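Local coordinates for Lmo2184 protein (Listeria monocytogenes serovar 1/2a, PDB 5JOQ) that is a probable substrate-binding lipoprotein of an ABC transporter and probably binds heme for iron uptake, at residues 153-167 and 277-289. Residues are numbered along the deposited sequence; the frame is centred on the assembly and turned at random. Where two conformers were deposited one is given.
Sequences DIDQVKSNVAKKKKP and PEALKEMEKMLYD
Helices 153-161 and 277-288, which touch through Val157 and Leu280, run nearly parallel, their axes 9.9 Å apart at 12°, and the chain beyond the first turns across the end of the second. In the conformer given, Leu280 CD2 meets Ile154 CD1 (3.6 Å) and Val157 CB (3.7 Å); branched aliphatic residues suit this buried seam. At one end, where the CA atoms of the pair come closest, CB and CG of Pro277 meet CB and OD2 of Asp153, and the short proline ring fits there. Glu284 reaches over extended, its aliphatic CG against Val161 CG1 and its carboxylate at the partly exposed margin. There Asn160 ND2 gives Glu284 OE1 a weak but straight hydrogen bond (3.4 Å, 172°), while Gln156 NE2 holds Asn160 OD1. Tyr288 packs against the segment that follows helix 153-161. Lys164 CD lies over one face of the Tyr288 ring, 3.8 Å from the centroid, as a CH-pi contact; Leu287 CB covers the opposite face, and Lys165 O meets the edge at Tyr288 CE1 (3.5 Å). Lys166, bent at chi2, passes CD by the phenol OH and turns NZ back to Lys164 O (2.8 Å), with weaker bonds to Val161 O and Ala162 O, tying up the turn. The Tyr288 hydroxyl itself hydrogen-bonds to Ala195 O. Pro167 packs on Leu287 as the chain enters strand 168-173. Both also touch Ile223 of strand 223-227, and Leu280 meets Leu194 of helix 187-194. The C-terminal end of helix 140-161, a long lobe-linking helix characteristic of this solute-binding family, thus joins the lobe containing strands 168-173 and 223-227.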
loop_
_atom_site.group_PDB
_atom_site.type_symbol
_atom_site.label_atom_id
_atom_site.label_comp_id
_atom_site.label_asym_id
_atom_site.label_seq_id
_atom_site.Cartn_x
_atom_site.Cartn_y
_atom_site.Cartn_z
ATOM N N ASP A 153 -20.968 -11.176 23.911
ATOM C CA ASP A 153 -20.735 -9.872 23.296
ATOM C C ASP A 153 -21.701 -9.594 22.136
ATOM O O ASP A 153 -22.265 -8.519 22.032
ATOM C CB ASP A 153 -19.287 -9.737 22.823
ATOM C CG ASP A 153 -18.298 -9.677 23.972
ATOM O OD1 ASP A 153 -18.712 -9.337 25.083
ATOM O OD2 ASP A 153 -17.123 -9.976 23.755
ATOM N N ILE A 154 -21.907 -10.587 21.285
ATOM C CA ILE A 154 -22.804 -10.436 20.154
ATOM C C ILE A 154 -24.233 -10.195 20.618
ATOM O O ILE A 154 -24.927 -9.340 20.107
ATOM C CB ILE A 154 -22.796 -11.691 19.240
ATOM C CG1 ILE A 154 -21.421 -11.961 18.622
ATOM C CG2 ILE A 154 -23.862 -11.605 18.171
ATOM C CD1 ILE A 154 -20.523 -10.772 18.479
ATOM N N ASP A 155 -24.655 -10.950 21.616
ATOM C CA ASP A 155 -26.006 -10.830 22.128
ATOM C C ASP A 155 -26.244 -9.436 22.675
ATOM O O ASP A 155 -27.333 -8.911 22.556
ATOM C CB ASP A 155 -26.315 -11.896 23.181
ATOM C CG ASP A 155 -26.634 -13.251 22.570
ATOM O OD1 ASP A 155 -26.747 -13.337 21.341
ATOM O OD2 ASP A 155 -26.776 -14.218 23.333
ATOM N N GLN A 156 -25.224 -8.852 23.289
ATOM C CA GLN A 156 -25.385 -7.517 23.864
ATOM C C GLN A 156 -25.628 -6.465 22.779
ATOM O O GLN A 156 -26.476 -5.570 22.939
ATOM C CB GLN A 156 -24.153 -7.153 24.702
ATOM C CG GLN A 156 -24.258 -5.749 25.316
ATOM C CD GLN A 156 -25.356 -5.694 26.370
ATOM O OE1 GLN A 156 -25.319 -6.456 27.346
ATOM N NE2 GLN A 156 -26.359 -4.817 26.166
ATOM N N VAL A 157 -24.877 -6.532 21.678
ATOM C CA VAL A 157 -25.121 -5.608 20.562
ATOM C C VAL A 157 -26.515 -5.829 20.002
ATOM O O VAL A 157 -27.285 -4.885 19.815
ATOM C CB VAL A 157 -24.042 -5.775 19.475
ATOM C CG1 VAL A 157 -24.362 -4.846 18.254
ATOM C CG2 VAL A 157 -22.692 -5.414 20.078
ATOM N N LYS A 158 -26.886 -7.088 19.779
ATOM C CA LYS A 158 -28.219 -7.369 19.251
ATOM C C LYS A 158 -29.300 -6.773 20.142
ATOM O O LYS A 158 -30.242 -6.140 19.658
ATOM C CB LYS A 158 -28.409 -8.887 19.115
ATOM C CG LYS A 158 -27.721 -9.517 17.899
ATOM C CD LYS A 158 -27.715 -11.056 17.975
ATOM C CE LYS A 158 -28.292 -11.791 16.759
ATOM N NZ LYS A 158 -28.024 -13.317 16.888
ATOM N N SER A 159 -29.176 -6.954 21.451
ATOM C CA SER A 159 -30.133 -6.417 22.386
ATOM C C SER A 159 -30.174 -4.880 22.326
ATOM O O SER A 159 -31.214 -4.284 22.316
ATOM C CB SER A 159 -29.781 -6.881 23.798
ATOM O OG SER A 159 -30.580 -6.239 24.746
ATOM N N ASN A 160 -29.010 -4.265 22.242
ATOM C CA ASN A 160 -28.883 -2.824 22.193
ATOM C C ASN A 160 -29.605 -2.208 21.004
ATOM O O ASN A 160 -30.217 -1.188 21.133
ATOM C CB ASN A 160 -27.419 -2.430 22.007
ATOM C CG ASN A 160 -26.593 -2.511 23.266
ATOM O OD1 ASN A 160 -27.095 -2.694 24.356
ATOM N ND2 ASN A 160 -25.294 -2.362 23.099
ATOM N N VAL A 161 -29.507 -2.825 19.840
ATOM C CA VAL A 161 -30.117 -2.278 18.638
ATOM C C VAL A 161 -31.505 -2.771 18.265
ATOM O O VAL A 161 -32.108 -2.286 17.342
ATOM C CB VAL A 161 -29.214 -2.583 17.429
ATOM C CG1 VAL A 161 -27.800 -2.132 17.695
ATOM C CG2 VAL A 161 -29.236 -4.062 17.113
ATOM N N ALA A 162 -32.027 -3.719 19.019
ATOM C CA ALA A 162 -33.279 -4.340 18.647
ATOM C C ALA A 162 -34.450 -3.405 18.442
ATOM O O ALA A 162 -35.227 -3.622 17.557
ATOM C CB ALA A 162 -33.655 -5.412 19.646
ATOM N N LYS A 163 -34.585 -2.389 19.256
ATOM C CA LYS A 163 -35.725 -1.487 19.110
ATOM C C LYS A 163 -35.379 -0.187 18.391
ATOM O O LYS A 163 -36.226 0.711 18.320
ATOM C CB LYS A 163 -36.341 -1.169 20.484
ATOM C CG LYS A 163 -36.927 -2.417 21.173
ATOM C CD LYS A 163 -37.370 -2.147 22.614
ATOM C CE LYS A 163 -37.814 -3.452 23.291
ATOM N NZ LYS A 163 -38.320 -3.280 24.695
ATOM N N LYS A 164 -34.165 -0.050 17.880
ATOM C CA LYS A 164 -33.804 1.150 17.144
ATOM C C LYS A 164 -34.353 1.111 15.723
ATOM O O LYS A 164 -34.540 0.044 15.128
ATOM C CB LYS A 164 -32.286 1.321 17.105
ATOM C CG LYS A 164 -31.661 1.574 18.490
ATOM C CD LYS A 164 -30.142 1.599 18.339
ATOM C CE LYS A 164 -29.516 2.640 19.260
ATOM N NZ LYS A 164 -29.684 2.327 20.681
ATOM N N LYS A 165 -34.619 2.297 15.173
ATOM C CA LYS A 165 -34.921 2.388 13.755
ATOM C C LYS A 165 -33.656 2.099 12.968
ATOM O O LYS A 165 -32.574 2.581 13.313
ATOM C CB LYS A 165 -35.469 3.775 13.399
ATOM C CG LYS A 165 -36.893 3.972 13.871
ATOM C CD LYS A 165 -37.527 5.202 13.234
ATOM C CE LYS A 165 -39.003 5.332 13.618
ATOM N NZ LYS A 165 -39.685 6.457 12.896
ATOM N N LYS A 166 -33.793 1.292 11.891
ATOM C CA LYS A 166 -32.610 0.730 11.243
ATOM C C LYS A 166 -32.265 1.512 9.991
ATOM O O LYS A 166 -33.156 1.762 9.169
ATOM C CB LYS A 166 -32.853 -0.731 10.880
ATOM C CG LYS A 166 -33.215 -1.610 12.129
ATOM C CD LYS A 166 -32.189 -1.439 13.274
ATOM C CE LYS A 166 -32.341 -2.560 14.331
ATOM N NZ LYS A 166 -33.702 -2.590 14.996
ATOM N N PRO A 167 -31.007 1.862 9.799
ATOM C CA PRO A 167 -30.618 2.541 8.564
ATOM C C PRO A 167 -30.345 1.553 7.425
ATOM O O PRO A 167 -30.002 0.428 7.698
ATOM C CB PRO A 167 -29.299 3.183 8.942
ATOM C CG PRO A 167 -28.702 2.211 9.884
ATOM C CD PRO A 167 -29.836 1.615 10.650
ATOM N N PRO A 277 -15.918 -8.868 18.330
ATOM C CA PRO A 277 -16.713 -8.074 19.279
ATOM C C PRO A 277 -16.349 -6.588 19.196
ATOM O O PRO A 277 -17.238 -5.770 19.183
ATOM C CB PRO A 277 -16.362 -8.672 20.634
ATOM C CG PRO A 277 -16.089 -10.088 20.323
ATOM C CD PRO A 277 -15.222 -9.965 19.129
ATOM N N GLU A 278 -15.073 -6.254 19.107
ATOM C CA GLU A 278 -14.703 -4.858 19.006
ATOM C C GLU A 278 -15.267 -4.248 17.710
ATOM O O GLU A 278 -15.809 -3.170 17.723
ATOM C CB GLU A 278 -13.194 -4.703 19.060
ATOM C CG GLU A 278 -12.725 -3.268 19.064
ATOM C CD GLU A 278 -11.212 -3.120 19.146
ATOM O OE1 GLU A 278 -10.503 -4.131 19.240
ATOM O OE2 GLU A 278 -10.742 -1.970 19.104
ATOM N N ALA A 279 -15.148 -4.982 16.617
ATOM C CA ALA A 279 -15.646 -4.528 15.320
ATOM C C ALA A 279 -17.147 -4.290 15.364
ATOM O O ALA A 279 -17.644 -3.279 14.846
ATOM C CB ALA A 279 -15.309 -5.557 14.242
ATOM N N LEU A 280 -17.890 -5.208 15.984
ATOM C CA LEU A 280 -19.338 -5.041 16.067
ATOM C C LEU A 280 -19.712 -3.804 16.881
ATOM O O LEU A 280 -20.689 -3.114 16.567
ATOM C CB LEU A 280 -19.967 -6.301 16.668
ATOM C CG LEU A 280 -21.472 -6.435 16.539
ATOM C CD1 LEU A 280 -21.894 -6.380 15.076
ATOM C CD2 LEU A 280 -21.946 -7.749 17.216
ATOM N N LYS A 281 -18.958 -3.506 17.940
ATOM C CA LYS A 281 -19.257 -2.324 18.748
ATOM C C LYS A 281 -18.962 -1.039 17.981
ATOM O O LYS A 281 -19.666 -0.027 18.138
ATOM C CB LYS A 281 -18.432 -2.351 20.027
ATOM C CG LYS A 281 -18.824 -3.432 21.019
ATOM C CD LYS A 281 -17.867 -3.492 22.240
ATOM C CE LYS A 281 -17.963 -4.867 22.947
ATOM N NZ LYS A 281 -16.677 -5.337 23.575
ATOM N N GLU A 282 -17.869 -1.032 17.215
ATOM C CA GLU A 282 -17.575 0.121 16.368
ATOM C C GLU A 282 -18.640 0.266 15.275
ATOM O O GLU A 282 -19.063 1.385 14.950
ATOM C CB GLU A 282 -16.162 -0.034 15.794
ATOM C CG GLU A 282 -15.541 1.214 15.267
ATOM C CD GLU A 282 -15.535 2.322 16.312
ATOM O OE1 GLU A 282 -15.230 2.064 17.517
ATOM O OE2 GLU A 282 -15.901 3.440 15.915
ATOM N N MET A 283 -19.141 -0.862 14.750
ATOM C CA MET A 283 -20.206 -0.806 13.751
ATOM C C MET A 283 -21.452 -0.164 14.327
ATOM O O MET A 283 -22.093 0.670 13.675
ATOM C CB MET A 283 -20.515 -2.216 13.228
ATOM C CG MET A 283 -21.560 -2.232 12.118
ATOM S SD MET A 283 -21.030 -1.438 10.600
ATOM C CE MET A 283 -19.674 -2.514 10.045
ATOM N N GLU A 284 -21.799 -0.519 15.563
ATOM C CA GLU A 284 -22.981 0.053 16.195
ATOM C C GLU A 284 -22.840 1.566 16.339
ATOM O O GLU A 284 -23.811 2.303 16.145
ATOM C CB GLU A 284 -23.224 -0.625 17.551
ATOM C CG GLU A 284 -24.488 -0.176 18.212
ATOM C CD GLU A 284 -24.640 -0.681 19.651
ATOM O OE1 GLU A 284 -23.880 -1.593 20.088
ATOM O OE2 GLU A 284 -25.532 -0.135 20.338
ATOM N N LYS A 285 -21.625 2.054 16.634
ATOM C CA LYS A 285 -21.411 3.499 16.751
ATOM C C LYS A 285 -21.640 4.206 15.424
ATOM O O LYS A 285 -22.284 5.266 15.379
ATOM C CB LYS A 285 -19.997 3.792 17.248
ATOM C CG LYS A 285 -19.769 3.458 18.712
ATOM C CD LYS A 285 -18.355 3.808 19.157
ATOM C CE LYS A 285 -18.034 3.127 20.483
ATOM N NZ LYS A 285 -16.565 2.977 20.686
ATOM N N MET A 286 -21.130 3.629 14.338
ATOM C CA MET A 286 -21.280 4.246 13.021
ATOM C C MET A 286 -22.725 4.244 12.548
ATOM O O MET A 286 -23.170 5.201 11.911
ATOM C CB MET A 286 -20.412 3.502 12.011
ATOM C CG MET A 286 -18.947 3.903 12.075
ATOM S SD MET A 286 -17.949 2.976 10.893
ATOM C CE MET A 286 -17.977 1.354 11.586
ATOM N N LEU A 287 -23.460 3.153 12.800
ATOM C CA LEU A 287 -24.813 3.042 12.262
ATOM C C LEU A 287 -25.797 3.941 12.991
ATOM O O LEU A 287 -26.786 4.370 12.396
ATOM C CB LEU A 287 -25.297 1.588 12.332
ATOM C CG LEU A 287 -24.535 0.598 11.448
ATOM C CD1 LEU A 287 -25.297 -0.768 11.418
ATOM C CD2 LEU A 287 -24.334 1.197 10.064
ATOM N N TYR A 288 -25.571 4.216 14.277
ATOM C CA TYR A 288 -26.549 4.963 15.074
ATOM C C TYR A 288 -26.030 6.250 15.699
ATOM O O TYR A 288 -26.846 7.124 16.005
ATOM C CB TYR A 288 -27.126 4.082 16.197
ATOM C CG TYR A 288 -27.682 2.796 15.636
ATOM C CD1 TYR A 288 -28.946 2.759 15.051
ATOM C CD2 TYR A 288 -26.925 1.629 15.657
ATOM C CE1 TYR A 288 -29.451 1.592 14.488
ATOM C CE2 TYR A 288 -27.403 0.455 15.083
ATOM C CZ TYR A 288 -28.674 0.438 14.511
ATOM O OH TYR A 288 -29.147 -0.727 13.922
ATOM N N ASP A 289 -24.726 6.376 15.940
ATOM C CA ASP A 289 -24.194 7.572 16.598
ATOM C C ASP A 289 -24.131 8.765 15.655
ATOM O O ASP A 289 -24.330 9.906 16.094
ATOM C CB ASP A 289 -22.796 7.313 17.176
ATOM C CG ASP A 289 -22.821 6.506 18.471
ATOM O OD1 ASP A 289 -23.864 5.870 18.766
ATOM O OD2 ASP A 289 -21.791 6.499 19.189
#